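Long-range contacts in surface-associated protein CshA (Streptococcus gordonii, PDB 5L2D), which binds host fibronectin as a cell-wall-linked streptococcal surface adhesin by a catch-clamp mechanism, this chain carrying its second non-repetitive domain: residues Ser91-Tyr96 / Asp135-Trp140; Pro104-Arg109 / Ile131-Asp136; Pro197-Thr202 / Pro247-Ser252. All blocks are in the same frame, centred on the assembly; numbering follows the deposited sequence.

Overall arrangement
Going from the N terminus, the first contact segment reached is 91-96, on strand 91-92; interaction 1 brings it back against the start of strand 138-150, closing a long excursion of 38 residues. Within that excursion lies the shorter one of interaction 2, where 104-109 folds onto 131-136. The two contacts end on the same piece of chain, share Asp135 and Asp136, and touch where Trp140 packs on Leu133 and Val106. Together they tie these loops to the larger antiparallel sheet. Interaction 3 follows in series, about 22 Å from interaction 1 between centres, and pairs strands 198-200 and 244-250 of a separate three-stranded sheet across a loop that includes two helices. All three contacts touch the second subunit.

Interaction 1: residues Ser91-Tyr96 / Asp135-Trp140; sequences SYLKGY and DDAVNW
Ala137 CB sits over one face of the Tyr96 ring, 3.7 Å from its centroid and displaced toward the rim, in a CH-pi contact. With its CG anti to the backbone N (chi1 164°), the tyrosine presents a face of its ring to the alanine methyl. On Leu93, CD1 reaches the same methyl at 3.8 Å from Ala137 CB, while CD2 turns along the strand to Asn139 CB. Tyr92 extends this apolar patch through CD1, 3.7 Å from Val138 CG1, and sets its ring edge against the carbonyl oxygen of Asp136.

Around this core the backbones pair antiparallel. Ser91 N gives a nearly straight bond to Asn139 O (3.2 Å), and Asn139 N returns one to Ser91 O (3.0 Å). Next, Leu93 N donates to Ala137 O at 2.8 Å, approaching from above the carbonyl plane, 38° out of it. At the polar edge, Asp135 faces the Tyr92 hydroxyl with its carboxylate turned 80° from the ring, although the modelled spacing there is doubtful. Asn139 ND2 donates to Asn66 OD1, and Asn139 OD1 has a weak hydrogen bond with Tyr230 OH.

Residues 138-140 also pair with a strand of the second subunit, which packs Thr272 on Leu93. Three backbone bonds thus join the short strand 91-92 and Leu93 to the large sheet, and buried Leu93 and Ala137, with the Tyr96 ring over the alanine, probably shield them in part from water.

Interaction 2: residues Pro104-Arg109 / Ile131-Asp136; sequences PSVTGR and IILPDD
Val106 and Ile131 meet obliquely through their branch methyls, with Val106 CG2 3.6 Å from Ile131 CG2. That isoleucine methyl is anti to the backbone N, while CG1 (chi1 -72°) is anti to the carbonyl carbon, an arrangement that directs the CG2 branch to the valine. The other valine methyl, CG1, lies beside Leu133 CB, and both residues lean on Trp140 of strand 138-150.

At the far end Pro104 meets two partners with its ring: CG approaches Pro134 CG at 4.0 Å, and the same corner comes 3.9 Å from Asp135 CB, the proline and aspartate lying about at right angles. Leu133 puts CG 3.7 Å from the carbonyl oxygen of Pro104. Pro134 is the centre of an inverse gamma turn, closed by Asp135 N on Leu133 O at 3.0 Å.

At the Val106/Ile131 end, Thr107 and Ile132 form a single antiparallel bridge: Thr107 N to Ile132 O and Ile132 N to Thr107 O, both at 3.1 Å. Ile131 and Ile132 pair in addition with a strand of the second subunit, and Ser105 OG bonds to Asp34.

One reciprocal pair of backbone bonds thus fixes the register, and packing among aliphatic branches and proline rings supplies the remainder of the join.

Interaction 3: residues Pro197-Thr202 / Pro247-Ser252; sequences PYTVMT and PIISAS
Thr199 and Ile249 pair at the heart of an antiparallel join between strands 198-200 and 244-250, the former outermost within this chain in a three-stranded sheet that strand 172-177 completes. The strand axes come within 4.8 Å, their N-to-C directions 148° apart.

Backbone bonds set the register. Ile249 N donates to Thr199 O at 3.0 Å, nearly in line with the carbonyl bond, while the return from Thr199 N to Ile249 O is weak (3.3 Å). Weak too is the bond from Met201 N to Pro247 O, which carries the pairing one residue past strand 198-200.

Side-chain contacts lie on both faces of this ladder. Tyr198 crosses Ile248 at about a right angle and meets its CG2 methyl through CD2, at 3.3 Å; Pro256 of the second subunit packs on both residues. On the face shared by Thr199 and Ile249, the threonine OG1 is in van der Waals contact with Ile249 CG2 at 3.7 Å. Met201 runs extended through its first two torsions and then bends at chi3 (-54°), carrying CE to 3.9 Å from Ile249 CG1 and 4.2 Å from Pro247 CB.

Beyond the pairing comes a polar cap: Thr202 is the N-cap of helix 203-210, its OG1 accepting a hydrogen bond from Met205 N.

Interaction 1: residues Ser91-Tyr96 / Asp135-Trp140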
ATOM      1  N   SER A  91      12.379   0.074   5.725  1.00 74.40           N
ATOM      2  CA  SER A  91      13.445   0.957   6.238  1.00 71.21           C
ATOM      3  C   SER A  91      13.009   2.366   6.521  1.00 71.60           C
ATOM      4  O   SER A  91      12.022   2.832   5.976  1.00 72.28           O
ATOM      5  CB  SER A  91      14.514   1.103   5.175  1.00 68.85           C
ATOM      6  OG  SER A  91      15.289  -0.041   5.121  1.00 83.80           O
ATOM      7  N   TYR A  92      13.803   3.075   7.318  1.00 75.63           N
ATOM      8  CA  TYR A  92      13.779   4.545   7.274  1.00 75.34           C
ATOM      9  C   TYR A  92      14.435   5.052   6.005  1.00 79.13           C
ATOM     10  O   TYR A  92      15.392   4.431   5.533  1.00 74.81           O
ATOM     11  CB  TYR A  92      14.506   5.140   8.469  1.00 72.11           C
ATOM     12  CG  TYR A  92      13.702   4.979   9.713  1.00 69.76           C
ATOM     13  CD1 TYR A  92      12.530   5.717   9.911  1.00 70.39           C
ATOM     14  CD2 TYR A  92      14.071   4.051  10.672  1.00 69.07           C
ATOM     15  CE1 TYR A  92      11.765   5.547  11.061  1.00 69.22           C
ATOM     16  CE2 TYR A  92      13.320   3.869  11.820  1.00 66.89           C
ATOM     17  CZ  TYR A  92      12.180   4.615  12.007  1.00 65.17           C
ATOM     18  OH  TYR A  92      11.479   4.410  13.147  1.00 59.90           O
ATOM     19  N   LEU A  93      13.929   6.177   5.476  1.00 80.66           N
ATOM     20  CA  LEU A  93      14.527   6.859   4.310  1.00 80.21           C
ATOM     21  C   LEU A  93      15.968   7.328   4.626  1.00 83.89           C
ATOM     22  O   LEU A  93      16.221   7.815   5.719  1.00 89.77           O
ATOM     23  CB  LEU A  93      13.679   8.058   3.948  1.00 83.27           C
ATOM     24  CG  LEU A  93      12.217   7.784   3.640  1.00 84.34           C
ATOM     25  CD1 LEU A  93      11.452   9.088   3.506  1.00 83.54           C
ATOM     26  CD2 LEU A  93      12.105   6.966   2.374  1.00 85.19           C
ATOM     27  N   LYS A  94      16.913   7.172   3.699  1.00 91.42           N
ATOM     28  CA  LYS A  94      18.337   7.452   4.011  1.00 95.45           C
ATOM     29  C   LYS A  94      18.515   8.950   4.298  1.00 97.35           C
ATOM     30  O   LYS A  94      17.934   9.800   3.611  1.00 91.67           O
ATOM     31  CB  LYS A  94      19.293   6.958   2.894  1.00 87.67           C
ATOM     32  N   GLY A  95      19.293   9.264   5.332  1.00 97.50           N
ATOM     33  CA  GLY A  95      19.436  10.645   5.791  1.00 95.18           C
ATOM     34  C   GLY A  95      18.195  11.133   6.527  1.00 94.88           C
ATOM     35  O   GLY A  95      17.663  12.206   6.272  1.00106.86           O
ATOM     36  N   TYR A  96      17.713  10.313   7.434  1.00 93.33           N
ATOM     37  CA  TYR A  96      16.742  10.739   8.412  1.00 89.48           C
ATOM     38  C   TYR A  96      17.315  10.233   9.734  1.00 94.68           C
ATOM     39  O   TYR A  96      18.081   9.255   9.780  1.00 92.24           O
ATOM     40  CB  TYR A  96      15.363  10.182   8.070  1.00 85.69           C
ATOM     41  CG  TYR A  96      14.330  10.221   9.181  1.00 89.89           C
ATOM     42  CD1 TYR A  96      13.401  11.268   9.282  1.00 85.66           C
ATOM     43  CD2 TYR A  96      14.250   9.177  10.108  1.00 84.43           C
ATOM     44  CE1 TYR A  96      12.437  11.271  10.289  1.00 85.76           C
ATOM     45  CE2 TYR A  96      13.301   9.173  11.119  1.00 76.94           C
ATOM     46  CZ  TYR A  96      12.393  10.210  11.212  1.00 85.33           C
ATOM     47  OH  TYR A  96      11.444  10.178  12.222  1.00 79.40           O
ATOM     48  N   ASP A 135       5.394   5.657  12.206  1.00 83.14           N
ATOM     49  CA  ASP A 135       6.588   6.486  12.328  1.00 87.22           C
ATOM     50  C   ASP A 135       6.898   7.066  10.947  1.00 85.79           C
ATOM     51  O   ASP A 135       6.617   6.453   9.925  1.00102.81           O
ATOM     52  CB  ASP A 135       7.774   5.687  12.910  1.00 86.98           C
ATOM     53  CG  ASP A 135       8.948   6.574  13.378  1.00 90.13           C
ATOM     54  OD1 ASP A 135       8.807   7.801  13.595  1.00 90.07           O
ATOM     55  OD2 ASP A 135      10.040   6.012  13.548  1.00 76.01           O
ATOM     56  N   ASP A 136       7.470   8.260  10.937  1.00 87.60           N
ATOM     57  CA  ASP A 136       7.657   9.033   9.721  1.00 85.59           C
ATOM     58  C   ASP A 136       8.797   8.498   8.881  1.00 78.80           C
ATOM     59  O   ASP A 136       9.636   7.753   9.376  1.00 82.88           O
ATOM     60  CB  ASP A 136       7.935  10.505  10.076  1.00 87.98           C
ATOM     61  CG  ASP A 136       6.786  11.162  10.887  1.00 89.07           C
ATOM     62  OD1 ASP A 136       5.599  10.720  10.801  1.00 82.55           O
ATOM     63  OD2 ASP A 136       7.095  12.143  11.607  1.00 89.48           O
ATOM     64  N   ALA A 137       8.804   8.865   7.603  1.00 78.05           N
ATOM     65  CA  ALA A 137      10.005   8.745   6.751  1.00 76.94           C
ATOM     66  C   ALA A 137      10.483   7.309   6.565  1.00 82.74           C
ATOM     67  O   ALA A 137      11.655   6.964   6.825  1.00 77.11           O
ATOM     68  CB  ALA A 137      11.123   9.615   7.285  1.00 73.74           C
ATOM     69  N   VAL A 138       9.556   6.494   6.063  1.00 84.48           N
ATOM     70  CA  VAL A 138       9.790   5.070   5.818  1.00 75.87           C
ATOM     71  C   VAL A 138       9.387   4.698   4.393  1.00 69.63           C
ATOM     72  O   VAL A 138       8.449   5.245   3.826  1.00 66.92           O
ATOM     73  CB  VAL A 138       9.021   4.193   6.815  1.00 72.90           C
ATOM     74  CG1 VAL A 138       9.824   3.994   8.080  1.00 71.31           C
ATOM     75  CG2 VAL A 138       7.681   4.842   7.145  1.00 82.18           C
ATOM     76  N   ASN A 139      10.169   3.803   3.811  1.00 67.48           N
ATOM     77  CA  ASN A 139       9.842   3.133   2.582  1.00 64.05           C
ATOM     78  C   ASN A 139       9.525   1.723   3.037  1.00 64.53           C
ATOM     79  O   ASN A 139      10.445   0.953   3.389  1.00 59.25           O
ATOM     80  CB  ASN A 139      11.044   3.135   1.643  1.00 59.53           C
ATOM     81  CG  ASN A 139      10.773   2.414   0.355  1.00 65.61           C
ATOM     82  OD1 ASN A 139       9.612   2.210  -0.080  1.00 77.48           O
ATOM     83  ND2 ASN A 139      11.839   1.999  -0.268  1.00 62.78           N
ATOM     84  N   TRP A 140       8.232   1.397   3.093  1.00 64.49           N
ATOM     85  CA  TRP A 140       7.811   0.039   3.459  1.00 61.65           C
ATOM     86  C   TRP A 140       6.846  -0.558   2.456  1.00 59.12           C
ATOM     87  O   TRP A 140       6.520   0.040   1.412  1.00 62.70           O
ATOM     88  CB  TRP A 140       7.248  -0.011   4.879  1.00 57.08           C
ATOM     89  CG  TRP A 140       6.009   0.807   5.096  1.00 60.38           C
ATOM     90  CD1 TRP A 140       5.930   2.158   5.148  1.00 65.34           C
ATOM     91  CD2 TRP A 140       4.680   0.323   5.336  1.00 59.75           C
ATOM     92  NE1 TRP A 140       4.636   2.559   5.389  1.00 63.47           N
ATOM     93  CE2 TRP A 140       3.852   1.451   5.524  1.00 58.81           C
ATOM     94  CE3 TRP A 140       4.107  -0.959   5.410  1.00 61.18           C
ATOM     95  CZ2 TRP A 140       2.490   1.347   5.771  1.00 60.21           C
ATOM     96  CZ3 TRP A 140       2.739  -1.073   5.670  1.00 58.25           C
ATOM     97  CH2 TRP A 140       1.948   0.078   5.842  1.00 66.10           C
TER

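Interaction 2: residues Pro104-Arg109 / Ile131-Asp136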
ATOM      1  N   PRO A 104       9.381   0.561  13.789  1.00 70.31           N
ATOM      2  CA  PRO A 104       8.358  -0.229  14.489  1.00 72.54           C
ATOM      3  C   PRO A 104       7.520  -1.104  13.564  1.00 78.65           C
ATOM      4  O   PRO A 104       7.400  -0.815  12.373  1.00 80.96           O
ATOM      5  CB  PRO A 104       7.474   0.823  15.182  1.00 76.04           C
ATOM      6  CG  PRO A 104       7.843   2.149  14.607  1.00 76.65           C
ATOM      7  CD  PRO A 104       9.196   2.015  13.968  1.00 73.35           C
ATOM      8  N   SER A 105       6.949  -2.166  14.136  1.00 82.09           N
ATOM      9  CA  SER A 105       6.101  -3.121  13.414  1.00 81.84           C
ATOM     10  C   SER A 105       4.866  -2.408  12.865  1.00 82.40           C
ATOM     11  O   SER A 105       4.376  -1.462  13.504  1.00 79.54           O
ATOM     12  CB  SER A 105       5.648  -4.263  14.354  1.00 85.47           C
ATOM     13  OG  SER A 105       6.739  -4.917  15.025  1.00 82.18           O
ATOM     14  N   VAL A 106       4.352  -2.845  11.705  1.00 71.66           N
ATOM     15  CA  VAL A 106       3.096  -2.255  11.222  1.00 71.64           C
ATOM     16  C   VAL A 106       1.965  -2.843  12.080  1.00 70.73           C
ATOM     17  O   VAL A 106       2.156  -3.905  12.651  1.00 70.65           O
ATOM     18  CB  VAL A 106       2.842  -2.394   9.675  1.00 74.48           C
ATOM     19  CG1 VAL A 106       4.118  -2.703   8.895  1.00 71.14           C
ATOM     20  CG2 VAL A 106       1.756  -3.403   9.355  1.00 70.78           C
ATOM     21  N   THR A 107       0.814  -2.164  12.184  1.00 69.04           N
ATOM     22  CA  THR A 107      -0.224  -2.573  13.131  1.00 70.90           C
ATOM     23  C   THR A 107      -1.511  -1.802  12.971  1.00 73.52           C
ATOM     24  O   THR A 107      -1.540  -0.739  12.351  1.00 72.35           O
ATOM     25  CB  THR A 107       0.241  -2.361  14.603  1.00 81.42           C
ATOM     26  OG1 THR A 107      -0.851  -2.601  15.515  1.00 83.28           O
ATOM     27  CG2 THR A 107       0.785  -0.925  14.812  1.00 75.84           C
ATOM     28  N   GLY A 108      -2.565  -2.338  13.580  1.00 76.84           N
ATOM     29  CA  GLY A 108      -3.831  -1.630  13.715  1.00 92.16           C
ATOM     30  C   GLY A 108      -3.938  -0.947  15.067  1.00108.86           C
ATOM     31  O   GLY A 108      -3.990   0.295  15.139  1.00115.53           O
ATOM     32  N   ARG A 109      -3.892  -1.783  16.118  1.00120.47           N
ATOM     33  CA  ARG A 109      -4.336  -1.486  17.511  1.00121.18           C
ATOM     34  C   ARG A 109      -4.401  -0.007  17.942  1.00113.85           C
ATOM     35  O   ARG A 109      -3.428   0.547  18.439  1.00114.40           O
ATOM     36  CB  ARG A 109      -3.487  -2.293  18.518  1.00104.36           C
ATOM     37  N   ILE A 131      -4.572   0.064   8.926  1.00 87.56           N
ATOM     38  CA  ILE A 131      -3.236  -0.463   9.196  1.00 83.34           C
ATOM     39  C   ILE A 131      -2.244   0.603   8.818  1.00 75.47           C
ATOM     40  O   ILE A 131      -2.376   1.234   7.779  1.00 76.69           O
ATOM     41  CB  ILE A 131      -2.932  -1.721   8.369  1.00 85.64           C
ATOM     42  CG1 ILE A 131      -3.739  -2.886   8.891  1.00 89.26           C
ATOM     43  CG2 ILE A 131      -1.458  -2.099   8.442  1.00 88.17           C
ATOM     44  CD1 ILE A 131      -3.820  -4.011   7.885  1.00 88.45           C
ATOM     45  N   ILE A 132      -1.223   0.769   9.638  1.00 76.87           N
ATOM     46  CA  ILE A 132      -0.286   1.865   9.465  1.00 75.92           C
ATOM     47  C   ILE A 132       1.022   1.487  10.127  1.00 71.21           C
ATOM     48  O   ILE A 132       1.039   0.732  11.113  1.00 72.03           O
ATOM     49  CB  ILE A 132      -0.869   3.172  10.062  1.00 85.24           C
ATOM     50  CG1 ILE A 132       0.128   4.331   9.954  1.00 99.44           C
ATOM     51  CG2 ILE A 132      -1.302   2.969  11.508  1.00 78.48           C
ATOM     52  CD1 ILE A 132      -0.493   5.699  10.213  1.00102.95           C
ATOM     53  N   LEU A 133       2.112   1.963   9.541  1.00 71.71           N
ATOM     54  CA  LEU A 133       3.427   1.831  10.147  1.00 77.62           C
ATOM     55  C   LEU A 133       3.649   3.142  10.842  1.00 83.86           C
ATOM     56  O   LEU A 133       3.800   4.171  10.168  1.00 92.16           O
ATOM     57  CB  LEU A 133       4.513   1.607   9.112  1.00 73.59           C
ATOM     58  CG  LEU A 133       5.839   1.193   9.729  1.00 71.02           C
ATOM     59  CD1 LEU A 133       6.782   0.759   8.623  1.00 72.78           C
ATOM     60  CD2 LEU A 133       6.479   2.298  10.541  1.00 73.82           C
ATOM     61  N   PRO A 134       3.666   3.112  12.190  1.00 92.69           N
ATOM     62  CA  PRO A 134       3.546   4.290  13.053  1.00 92.20           C
ATOM     63  C   PRO A 134       4.856   5.071  13.263  1.00 86.45           C
ATOM     64  O   PRO A 134       5.375   5.132  14.370  1.00 91.35           O
ATOM     65  CB  PRO A 134       3.084   3.664  14.366  1.00 92.53           C
ATOM     66  CG  PRO A 134       3.841   2.372  14.415  1.00 89.91           C
ATOM     67  CD  PRO A 134       3.824   1.877  12.993  1.00 93.60           C
ATOM     68  N   ASP A 135       5.394   5.657  12.206  1.00 83.14           N
ATOM     69  CA  ASP A 135       6.588   6.486  12.328  1.00 87.22           C
ATOM     70  C   ASP A 135       6.898   7.066  10.947  1.00 85.79           C
ATOM     71  O   ASP A 135       6.617   6.453   9.925  1.00102.81           O
ATOM     72  CB  ASP A 135       7.774   5.687  12.910  1.00 86.98           C
ATOM     73  CG  ASP A 135       8.948   6.574  13.378  1.00 90.13           C
ATOM     74  OD1 ASP A 135       8.807   7.801  13.595  1.00 90.07           O
ATOM     75  OD2 ASP A 135      10.040   6.012  13.548  1.00 76.01           O
ATOM     76  N   ASP A 136       7.470   8.260  10.937  1.00 87.60           N
ATOM     77  CA  ASP A 136       7.657   9.033   9.721  1.00 85.59           C
ATOM     78  C   ASP A 136       8.797   8.498   8.881  1.00 78.80           C
ATOM     79  O   ASP A 136       9.636   7.753   9.376  1.00 82.88           O
ATOM     80  CB  ASP A 136       7.935  10.505  10.076  1.00 87.98           C
ATOM     81  CG  ASP A 136       6.786  11.162  10.887  1.00 89.07           C
ATOM     82  OD1 ASP A 136       5.599  10.720  10.801  1.00 82.55           O
ATOM     83  OD2 ASP A 136       7.095  12.143  11.607  1.00 89.48           O
TER

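Interaction 3: residues Pro197-Thr202 / Pro247-Ser252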
ATOM      1  N   PRO A 197     -12.201  12.803  -9.204  1.00113.46           N
ATOM      2  CA  PRO A 197     -12.608  12.351  -7.844  1.00 96.44           C
ATOM      3  C   PRO A 197     -11.321  12.247  -7.025  1.00 92.08           C
ATOM      4  O   PRO A 197     -11.298  12.380  -5.796  1.00 90.29           O
ATOM      5  CB  PRO A 197     -13.225  10.973  -8.067  1.00 90.74           C
ATOM      6  CG  PRO A 197     -12.730  10.519  -9.403  1.00 98.89           C
ATOM      7  CD  PRO A 197     -12.215  11.696 -10.189  1.00103.20           C
ATOM      8  N   TYR A 198     -10.246  12.014  -7.768  1.00 82.15           N
ATOM      9  CA  TYR A 198      -8.894  11.985  -7.276  1.00 79.71           C
ATOM     10  C   TYR A 198      -8.084  12.463  -8.464  1.00 73.58           C
ATOM     11  O   TYR A 198      -8.628  12.512  -9.582  1.00 63.19           O
ATOM     12  CB  TYR A 198      -8.509  10.540  -6.922  1.00 81.32           C
ATOM     13  CG  TYR A 198      -8.454   9.545  -8.094  1.00 69.89           C
ATOM     14  CD1 TYR A 198      -9.542   8.724  -8.415  1.00 65.01           C
ATOM     15  CD2 TYR A 198      -7.297   9.404  -8.838  1.00 64.84           C
ATOM     16  CE1 TYR A 198      -9.470   7.807  -9.458  1.00 60.59           C
ATOM     17  CE2 TYR A 198      -7.225   8.507  -9.875  1.00 63.32           C
ATOM     18  CZ  TYR A 198      -8.305   7.716 -10.181  1.00 63.97           C
ATOM     19  OH  TYR A 198      -8.160   6.834 -11.227  1.00 72.24           O
ATOM     20  N   THR A 199      -6.806  12.774  -8.247  1.00 63.75           N
ATOM     21  CA  THR A 199      -5.931  13.092  -9.360  1.00 67.93           C
ATOM     22  C   THR A 199      -4.610  12.353  -9.282  1.00 69.57           C
ATOM     23  O   THR A 199      -4.080  12.107  -8.199  1.00 69.78           O
ATOM     24  CB  THR A 199      -5.568  14.567  -9.371  1.00 70.53           C
ATOM     25  OG1 THR A 199      -4.745  14.805  -8.242  1.00 74.18           O
ATOM     26  CG2 THR A 199      -6.812  15.440  -9.288  1.00 80.95           C
ATOM     27  N   VAL A 200      -4.032  12.078 -10.442  1.00 59.95           N
ATOM     28  CA  VAL A 200      -2.868  11.243 -10.485  1.00 58.09           C
ATOM     29  C   VAL A 200      -1.581  12.024 -10.215  1.00 58.28           C
ATOM     30  O   VAL A 200      -1.334  13.054 -10.816  1.00 69.93           O
ATOM     31  CB  VAL A 200      -2.775  10.531 -11.854  1.00 56.51           C
ATOM     32  CG1 VAL A 200      -1.513   9.667 -11.894  1.00 54.90           C
ATOM     33  CG2 VAL A 200      -4.053   9.729 -12.130  1.00 52.66           C
ATOM     34  N   MET A 201      -0.731  11.511  -9.352  1.00 56.86           N
ATOM     35  CA  MET A 201       0.537  12.176  -9.081  1.00 58.98           C
ATOM     36  C   MET A 201       1.512  12.020 -10.239  1.00 60.77           C
ATOM     37  O   MET A 201       1.640  10.912 -10.740  1.00 71.03           O
ATOM     38  CB  MET A 201       1.137  11.567  -7.815  1.00 57.76           C
ATOM     39  CG  MET A 201       2.440  12.175  -7.360  1.00 56.29           C
ATOM     40  SD  MET A 201       3.149  11.273  -5.974  1.00 62.68           S
ATOM     41  CE  MET A 201       1.755  11.286  -4.833  1.00 55.18           C
ATOM     42  N   THR A 202       2.206  13.111 -10.635  1.00 68.24           N
ATOM     43  CA  THR A 202       3.205  13.125 -11.763  1.00 65.47           C
ATOM     44  C   THR A 202       4.549  13.707 -11.366  1.00 65.31           C
ATOM     45  O   THR A 202       4.641  14.291 -10.290  1.00 79.89           O
ATOM     46  CB  THR A 202       2.744  13.988 -12.951  1.00 69.99           C
ATOM     47  OG1 THR A 202       3.028  15.371 -12.682  1.00 88.97           O
ATOM     48  CG2 THR A 202       1.231  13.804 -13.241  1.00 71.07           C
ATOM     49  N   PRO A 247       0.454   5.637  -7.357  1.00 55.10           N
ATOM     50  CA  PRO A 247       0.214   6.723  -6.396  1.00 58.58           C
ATOM     51  C   PRO A 247      -0.744   7.843  -6.876  1.00 57.96           C
ATOM     52  O   PRO A 247      -0.482   8.484  -7.894  1.00 64.66           O
ATOM     53  CB  PRO A 247       1.611   7.289  -6.168  1.00 56.00           C
ATOM     54  CG  PRO A 247       2.329   7.018  -7.437  1.00 61.77           C
ATOM     55  CD  PRO A 247       1.841   5.652  -7.842  1.00 64.90           C
ATOM     56  N   ILE A 248      -1.853   8.028  -6.154  1.00 56.54           N
ATOM     57  CA  ILE A 248      -2.719   9.202  -6.303  1.00 60.51           C
ATOM     58  C   ILE A 248      -2.534  10.271  -5.214  1.00 64.08           C
ATOM     59  O   ILE A 248      -1.851  10.078  -4.211  1.00 63.27           O
ATOM     60  CB  ILE A 248      -4.198   8.841  -6.234  1.00 60.06           C
ATOM     61  CG1 ILE A 248      -4.527   8.091  -4.932  1.00 67.38           C
ATOM     62  CG2 ILE A 248      -4.578   8.077  -7.466  1.00 65.58           C
ATOM     63  CD1 ILE A 248      -5.921   8.349  -4.399  1.00 69.25           C
ATOM     64  N   ILE A 249      -3.186  11.401  -5.453  1.00 78.21           N
ATOM     65  CA  ILE A 249      -3.365  12.495  -4.490  1.00 76.32           C
ATOM     66  C   ILE A 249      -4.866  12.684  -4.181  1.00 74.62           C
ATOM     67  O   ILE A 249      -5.741  12.735  -5.093  1.00 63.68           O
ATOM     68  CB  ILE A 249      -2.696  13.744  -5.075  1.00 75.48           C
ATOM     69  CG1 ILE A 249      -1.265  13.808  -4.551  1.00 84.01           C
ATOM     70  CG2 ILE A 249      -3.466  15.005  -4.775  1.00 77.18           C
ATOM     71  CD1 ILE A 249      -0.400  14.829  -5.250  1.00 90.56           C
ATOM     72  N   SER A 250      -5.188  12.748  -2.893  1.00 86.64           N
ATOM     73  CA  SER A 250      -6.602  12.877  -2.523  1.00103.26           C
ATOM     74  C   SER A 250      -7.057  14.333  -2.605  1.00104.63           C
ATOM     75  O   SER A 250      -6.251  15.263  -2.463  1.00 84.72           O
ATOM     76  CB  SER A 250      -6.908  12.258  -1.152  1.00102.76           C
ATOM     77  OG  SER A 250      -7.839  11.189  -1.324  1.00102.08           O
ATOM     78  N   ALA A 251      -8.356  14.508  -2.853  1.00113.27           N
ATOM     79  CA  ALA A 251      -8.967  15.834  -3.023  1.00114.00           C
ATOM     80  C   ALA A 251      -8.914  16.740  -1.771  1.00113.47           C
ATOM     81  O   ALA A 251      -8.515  16.325  -0.669  1.00106.51           O
ATOM     82  CB  ALA A 251     -10.414  15.684  -3.510  1.00107.33           C
ATOM     83  N   SER A 252      -9.292  17.998  -1.985  1.00119.14           N
ATOM     84  CA  SER A 252      -9.536  18.944  -0.905  1.00118.09           C
ATOM     85  C   SER A 252     -11.036  18.986  -0.613  1.00111.34           C
ATOM     86  O   SER A 252     -11.492  18.448   0.393  1.00 95.21           O
ATOM     87  CB  SER A 252      -9.029  20.346  -1.274  1.00120.72           C
ATOM     88  OG  SER A 252      -7.620  20.440  -1.165  1.00108.42           O
TER